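Local coordinates for putative periplasmic protein (Salmonella enterica subsp. enterica serovar Typhimurium, PDB 4J32) that is the periplasmic immunity protein Tai4, which binds the type VI effector Tae4, a papain-like peptidoglycan hydrolase, and probably inhibits it, at residues B[23-28]-B[59-64]; B[55-60]-B[92-97]. One frame throughout, in Å; residues are numbered along the deposited sequence.

Contact 1: B[23-28]-B[59-64]; sequences LALVYK and EIAKKY
L25 lays the end of its side chain against A61 and alongside K62, and provides nearly all of the contact from helix 10-26. The firm part is its CD1 on the methyl of A61, L25 CD1 to A61 CB being 3.9 Å, an ordinary van der Waals fit. The second branch points to the lysine: in the conformer described here, one of two deposited, L25 CD2 lies 3.7 Å from K62 NZ, a placement of the nitrogen that is doubtful. The two side chains cross at about a right angle, the lysine running across the tip of the leucine. With CG set opposite the carbonyl carbon (chi1 -62°) and the chain extended beyond it, L25 reaches straight across to the other helix, bridging a spacing of 8.1 Å between L25 CA and K62 CA.

K62 starts from a position less directed at the partner and runs extended as far as CE, where a nearly eclipsed chi4 (-17°) turns NZ toward the leucine methyls. The polar partner of the ammonium is D58, one turn earlier on the same helix, which forms a salt bridge with it; L25 also packs on D58. The apolar methyls thus lie beside a paired lysine and aspartate, and may shield that pair partly from solvent. L25 also belongs to the pocket holding 2-ethoxyethanol, together with K33 and R37 of helix 30-46; the ligand probably came from the crystallisation liquor.

This small overlap of 135 Å² joins the C-terminal end of helix 10-26 to helix 51-65; F85 of helix 78-86 packs on A61, while A24 faces A36 and R37 of helix 30-46.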
loop_
_atom_site.group_PDB
_atom_site.type_symbol
_atom_site.label_atom_id
_atom_site.label_comp_id
_atom_site.label_asym_id
_atom_site.label_seq_id
_atom_site.Cartn_x
_atom_site.Cartn_y
_atom_site.Cartn_z
ATOM N N LEU B 23 2.769 -4.048 3.395
ATOM C CA LEU B 23 2.800 -2.588 3.622
ATOM C C LEU B 23 3.060 -2.282 5.109
ATOM O O LEU B 23 3.829 -1.365 5.442
ATOM C CB LEU B 23 1.502 -1.953 3.109
ATOM C CG LEU B 23 1.254 -2.018 1.597
ATOM C CD1 LEU B 23 -0.193 -1.543 1.245
ATOM C CD2 LEU B 23 2.332 -1.182 0.825
ATOM N N ALA B 24 2.467 -3.085 6.000
ATOM C CA ALA B 24 2.732 -2.982 7.435
ATOM C C ALA B 24 4.194 -3.248 7.780
ATOM O O ALA B 24 4.702 -2.728 8.771
ATOM C CB ALA B 24 1.844 -3.952 8.222
ATOM N N LEU B 25 4.854 -4.106 6.997
ATOM C CA LEU B 25 6.278 -4.349 7.209
ATOM C C LEU B 25 7.200 -3.223 6.739
ATOM O O LEU B 25 8.184 -2.907 7.418
ATOM C CB LEU B 25 6.728 -5.645 6.516
ATOM C CG LEU B 25 6.100 -6.966 6.970
ATOM C CD1 LEU B 25 6.665 -8.129 6.130
ATOM C CD2 LEU B 25 6.330 -7.193 8.454
ATOM N N VAL B 26 6.936 -2.669 5.565
ATOM C CA VAL B 26 7.914 -1.789 4.916
ATOM C C VAL B 26 7.901 -0.330 5.387
ATOM O O VAL B 26 8.917 0.348 5.307
ATOM C CB VAL B 26 7.864 -1.843 3.356
ATOM C CG1 VAL B 26 8.105 -3.306 2.839
ATOM C CG2 VAL B 26 6.552 -1.287 2.814
ATOM N N TYR B 27 6.761 0.137 5.869
ATOM C CA TYR B 27 6.615 1.548 6.229
ATOM C C TYR B 27 7.018 1.768 7.685
ATOM O O TYR B 27 6.754 0.906 8.521
ATOM C CB TYR B 27 5.158 1.960 6.039
ATOM C CG TYR B 27 4.673 2.035 4.597
ATOM C CD1 TYR B 27 5.481 2.560 3.565
ATOM C CD2 TYR B 27 3.386 1.621 4.285
ATOM C CE1 TYR B 27 4.990 2.653 2.249
ATOM C CE2 TYR B 27 2.878 1.722 2.994
ATOM C CZ TYR B 27 3.683 2.220 1.975
ATOM O OH TYR B 27 3.111 2.295 0.722
ATOM N N LYS B 28 7.634 2.906 7.977
ATOM C CA LYS B 28 8.159 3.181 9.318
ATOM C C LYS B 28 7.101 3.802 10.248
ATOM O O LYS B 28 6.989 3.441 11.440
ATOM C CB LYS B 28 9.420 4.055 9.233
ATOM C CG LYS B 28 10.193 4.098 10.556
ATOM C CD LYS B 28 11.331 5.105 10.611
ATOM C CE LYS B 28 12.007 5.022 11.994
ATOM N NZ LYS B 28 12.927 6.153 12.311
ATOM N N GLU B 59 6.680 -15.093 5.536
ATOM C CA GLU B 59 8.025 -15.564 5.151
ATOM C C GLU B 59 8.405 -15.078 3.755
ATOM O O GLU B 59 9.565 -14.686 3.506
ATOM C CB GLU B 59 8.125 -17.102 5.214
ATOM C CG GLU B 59 8.119 -17.674 6.624
ATOM C CD GLU B 59 9.344 -17.265 7.427
ATOM O OE1 GLU B 59 9.218 -17.123 8.659
ATOM O OE2 GLU B 59 10.428 -17.111 6.835
ATOM N N ILE B 60 7.439 -15.110 2.840
ATOM C CA ILE B 60 7.695 -14.653 1.462
ATOM C C ILE B 60 7.796 -13.133 1.419
ATOM O O ILE B 60 8.683 -12.592 0.754
ATOM C CB ILE B 60 6.645 -15.187 0.447
ATOM C CG1 ILE B 60 6.550 -16.715 0.559
ATOM C CG2 ILE B 60 6.989 -14.737 -0.996
ATOM C CD1 ILE B 60 5.344 -17.333 -0.222
ATOM N N ALA B 61 6.909 -12.460 2.160
ATOM C CA ALA B 61 6.911 -10.999 2.218
ATOM C C ALA B 61 8.279 -10.495 2.662
ATOM O O ALA B 61 8.763 -9.485 2.133
ATOM C CB ALA B 61 5.822 -10.482 3.157
ATOM N N LYS B 62 8.893 -11.201 3.615
ATOM C CA LYS B 62 10.179 -10.759 4.146
ATOM C C LYS B 62 11.306 -10.844 3.107
ATOM O O LYS B 62 12.314 -10.138 3.231
ATOM C CB LYS B 62 10.514 -11.481 5.461
ATOM C CG LYS B 62 9.633 -11.032 6.648
ATOM C CD LYS B 62 9.850 -11.907 7.874
ATOM C CE LYS B 62 9.064 -11.471 9.116
ATOM N NZ LYS B 62 8.554 -10.073 9.063
ATOM N N LYS B 63 11.127 -11.659 2.063
ATOM C CA LYS B 63 12.113 -11.752 0.975
ATOM C C LYS B 63 12.084 -10.458 0.141
ATOM O O LYS B 63 13.050 -10.150 -0.557
ATOM C CB LYS B 63 11.826 -12.940 0.054
ATOM C CG LYS B 63 12.000 -14.313 0.719
ATOM C CD LYS B 63 11.464 -15.421 -0.176
ATOM C CE LYS B 63 11.559 -16.764 0.548
ATOM N NZ LYS B 63 11.655 -17.872 -0.437
ATOM N N TYR B 64 10.971 -9.729 0.212
ATOM C CA TYR B 64 10.790 -8.473 -0.536
ATOM C C TYR B 64 11.018 -7.278 0.377
ATOM O O TYR B 64 11.596 -6.290 -0.050
ATOM C CB TYR B 64 9.376 -8.392 -1.165
ATOM C CG TYR B 64 9.273 -9.307 -2.369
ATOM C CD1 TYR B 64 9.533 -8.818 -3.660
ATOM C CD2 TYR B 64 8.964 -10.678 -2.210
ATOM C CE1 TYR B 64 9.499 -9.676 -4.778
ATOM C CE2 TYR B 64 8.911 -11.538 -3.319
ATOM C CZ TYR B 64 9.178 -11.028 -4.599
ATOM O OH TYR B 64 9.153 -11.866 -5.702
#

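Contact 2: B[55-60]-B[92-97]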
loop_
_atom_site.group_PDB
_atom_site.type_symbol
_atom_site.label_atom_id
_atom_site.label_comp_id
_atom_site.label_asym_id
_atom_site.label_seq_id
_atom_site.Cartn_x
_atom_site.Cartn_y
_atom_site.Cartn_z
ATOM N N HIS B 55 1.526 -16.903 8.361
ATOM C CA HIS B 55 2.944 -16.966 8.734
ATOM C C HIS B 55 3.812 -17.260 7.504
ATOM O O HIS B 55 4.909 -16.706 7.367
ATOM C CB HIS B 55 3.228 -18.044 9.796
ATOM C CG HIS B 55 2.520 -17.845 11.099
ATOM N ND1 HIS B 55 2.551 -18.796 12.102
ATOM C CD2 HIS B 55 1.739 -16.835 11.558
ATOM C CE1 HIS B 55 1.833 -18.369 13.127
ATOM N NE2 HIS B 55 1.321 -17.189 12.820
ATOM N N GLU B 56 3.337 -18.149 6.625
ATOM C CA GLU B 56 4.108 -18.460 5.409
ATOM C C GLU B 56 4.080 -17.299 4.392
ATOM O O GLU B 56 5.079 -17.023 3.734
ATOM C CB GLU B 56 3.587 -19.741 4.753
ATOM C CG GLU B 56 4.560 -20.326 3.698
ATOM C CD GLU B 56 5.951 -20.697 4.215
ATOM O OE1 GLU B 56 6.207 -20.756 5.450
ATOM O OE2 GLU B 56 6.822 -20.978 3.350
ATOM N N ILE B 57 2.930 -16.656 4.239
ATOM C CA ILE B 57 2.843 -15.430 3.429
ATOM C C ILE B 57 3.865 -14.394 3.938
ATOM O O ILE B 57 4.598 -13.786 3.149
ATOM C CB ILE B 57 1.422 -14.851 3.409
ATOM C CG1 ILE B 57 0.497 -15.833 2.682
ATOM C CG2 ILE B 57 1.402 -13.473 2.686
ATOM C CD1 ILE B 57 -1.034 -15.504 2.751
ATOM N N ASP B 58 3.912 -14.214 5.254
ATOM C CA ASP B 58 4.956 -13.370 5.877
ATOM C C ASP B 58 6.384 -13.787 5.531
ATOM O O ASP B 58 7.219 -12.912 5.268
ATOM C CB ASP B 58 4.782 -13.327 7.401
ATOM C CG ASP B 58 5.905 -12.578 8.109
ATOM O OD1 ASP B 58 5.917 -11.320 8.067
ATOM O OD2 ASP B 58 6.774 -13.243 8.725
ATOM N N GLU B 59 6.680 -15.093 5.536
ATOM C CA GLU B 59 8.025 -15.564 5.151
ATOM C C GLU B 59 8.405 -15.078 3.755
ATOM O O GLU B 59 9.565 -14.686 3.506
ATOM C CB GLU B 59 8.125 -17.102 5.214
ATOM C CG GLU B 59 8.119 -17.674 6.624
ATOM C CD GLU B 59 9.344 -17.265 7.427
ATOM O OE1 GLU B 59 9.218 -17.123 8.659
ATOM O OE2 GLU B 59 10.428 -17.111 6.835
ATOM N N ILE B 60 7.439 -15.110 2.840
ATOM C CA ILE B 60 7.695 -14.653 1.462
ATOM C C ILE B 60 7.796 -13.133 1.419
ATOM O O ILE B 60 8.683 -12.592 0.754
ATOM C CB ILE B 60 6.645 -15.187 0.447
ATOM C CG1 ILE B 60 6.550 -16.715 0.559
ATOM C CG2 ILE B 60 6.989 -14.737 -0.996
ATOM C CD1 ILE B 60 5.344 -17.333 -0.222
ATOM N N ASN B 92 1.620 -16.843 -5.126
ATOM C CA ASN B 92 0.395 -17.196 -5.770
ATOM C C ASN B 92 0.188 -18.747 -5.776
ATOM O O ASN B 92 -0.938 -19.208 -5.584
ATOM C CB ASN B 92 0.261 -16.397 -7.080
ATOM C CG ASN B 92 -0.050 -14.889 -6.810
ATOM O OD1 ASN B 92 -1.195 -14.538 -6.521
ATOM N ND2 ASN B 92 0.982 -14.010 -6.859
ATOM N N GLU B 93 1.272 -19.522 -5.905
ATOM C CA GLU B 93 1.205 -20.985 -5.802
ATOM C C GLU B 93 0.833 -21.461 -4.404
ATOM O O GLU B 93 0.042 -22.382 -4.253
ATOM C CB GLU B 93 2.511 -21.639 -6.280
ATOM C CG GLU B 93 2.783 -21.416 -7.762
ATOM C CD GLU B 93 1.602 -21.802 -8.664
ATOM O OE1 GLU B 93 1.067 -22.932 -8.542
ATOM O OE2 GLU B 93 1.210 -20.960 -9.507
ATOM N N LEU B 94 1.395 -20.814 -3.382
ATOM C CA LEU B 94 1.050 -21.101 -1.985
ATOM C C LEU B 94 -0.464 -20.980 -1.747
ATOM O O LEU B 94 -1.090 -21.841 -1.114
ATOM C CB LEU B 94 1.775 -20.119 -1.055
ATOM C CG LEU B 94 1.457 -20.158 0.445
ATOM C CD1 LEU B 94 1.956 -21.496 1.081
ATOM C CD2 LEU B 94 2.078 -18.968 1.165
ATOM N N ILE B 95 -1.026 -19.895 -2.251
ATOM C CA ILE B 95 -2.450 -19.634 -2.078
ATOM C C ILE B 95 -3.282 -20.646 -2.858
ATOM O O ILE B 95 -4.312 -21.133 -2.372
ATOM C CB ILE B 95 -2.777 -18.157 -2.433
ATOM C CG1 ILE B 95 -2.153 -17.245 -1.370
ATOM C CG2 ILE B 95 -4.327 -17.917 -2.531
ATOM C CD1 ILE B 95 -2.073 -15.770 -1.743
ATOM N N LYS B 96 -2.846 -20.968 -4.070
ATOM C CA LYS B 96 -3.596 -21.899 -4.912
ATOM C C LYS B 96 -3.558 -23.331 -4.373
ATOM O O LYS B 96 -4.534 -24.092 -4.549
ATOM C CB LYS B 96 -3.078 -21.843 -6.353
ATOM C CG LYS B 96 -3.971 -22.566 -7.377
ATOM C CD LYS B 96 -3.245 -22.809 -8.691
ATOM C CE LYS B 96 -2.795 -21.515 -9.353
ATOM N NZ LYS B 96 -1.962 -21.839 -10.550
ATOM N N ARG B 97 -2.435 -23.680 -3.720
ATOM C CA ARG B 97 -2.184 -25.006 -3.104
ATOM C C ARG B 97 -2.979 -25.261 -1.862
ATOM O O ARG B 97 -2.991 -26.390 -1.381
ATOM C CB ARG B 97 -0.723 -25.116 -2.581
ATOM C CG ARG B 97 0.313 -25.603 -3.495
ATOM C CD ARG B 97 1.490 -26.247 -2.719
ATOM N NE ARG B 97 2.254 -25.336 -1.856
ATOM C CZ ARG B 97 3.130 -24.426 -2.274
ATOM N NH1 ARG B 97 3.363 -24.227 -3.575
ATOM N NH2 ARG B 97 3.765 -23.676 -1.383
#
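An antiparallel helix pair within the all-helical Tai4 fold brings helix 51-65 alongside helix 89-96, and L94 is the side chain that projects between them. Its CD2 is common to three neighbours. L94 CD2 lies 3.8 Å from E56 CG. It is equally close to I57, with L94 CD2 to I57 CG1 at 3.8 Å, and I60 CD1 follows at 3.9 Å from L94 CD2. The other methyl, L94 CD1, adds to the grip on the glutamate at 3.9 Å from E56 CG. L94 places CG opposite its backbone N (chi1 175°), which carries both methyls out toward helix 51-65.

The local axes run at 169° to each other and approach no closer than 10.8 Å, a wide spacing bridged by the leucine together with the isoleucines. I60 and L94 slide past one another in opposite directions, whereas E56 and I57 are set obliquely to the leucine. E56 touches L94 through its aliphatic part, and a bend at chi2 (59°) carries the carboxylate away from the leucine methyls; E56 OE2 remains 6.2 Å from R97 NH2, too far for a bond. On the buried side, I57 continues into W17 and A18 of helix 10-26, and both isoleucines touch F85 of helix 78-86.

How the contacts relate
Helix 51-65 is the shared element: contact 1 uses its residues 59-64 and contact 2 its residues 55-60, so E59 and I60 belong to both. The centres lie about 14 Å apart, and the contacts touch where L25 CD1 comes 3.8 Å from D58 OD1. Along the chain the order is 23-28, then the overlapping pieces of helix 51-65, then 92-97. Helix 51-65 therefore packs against both an earlier helix, 10-26, and the last one, 89-96, tying early and late parts of the fold together. Near contact 2, H55 and D58 meet Y52 of the putative cytoplasmic protein chain, presumably the effector Tae4.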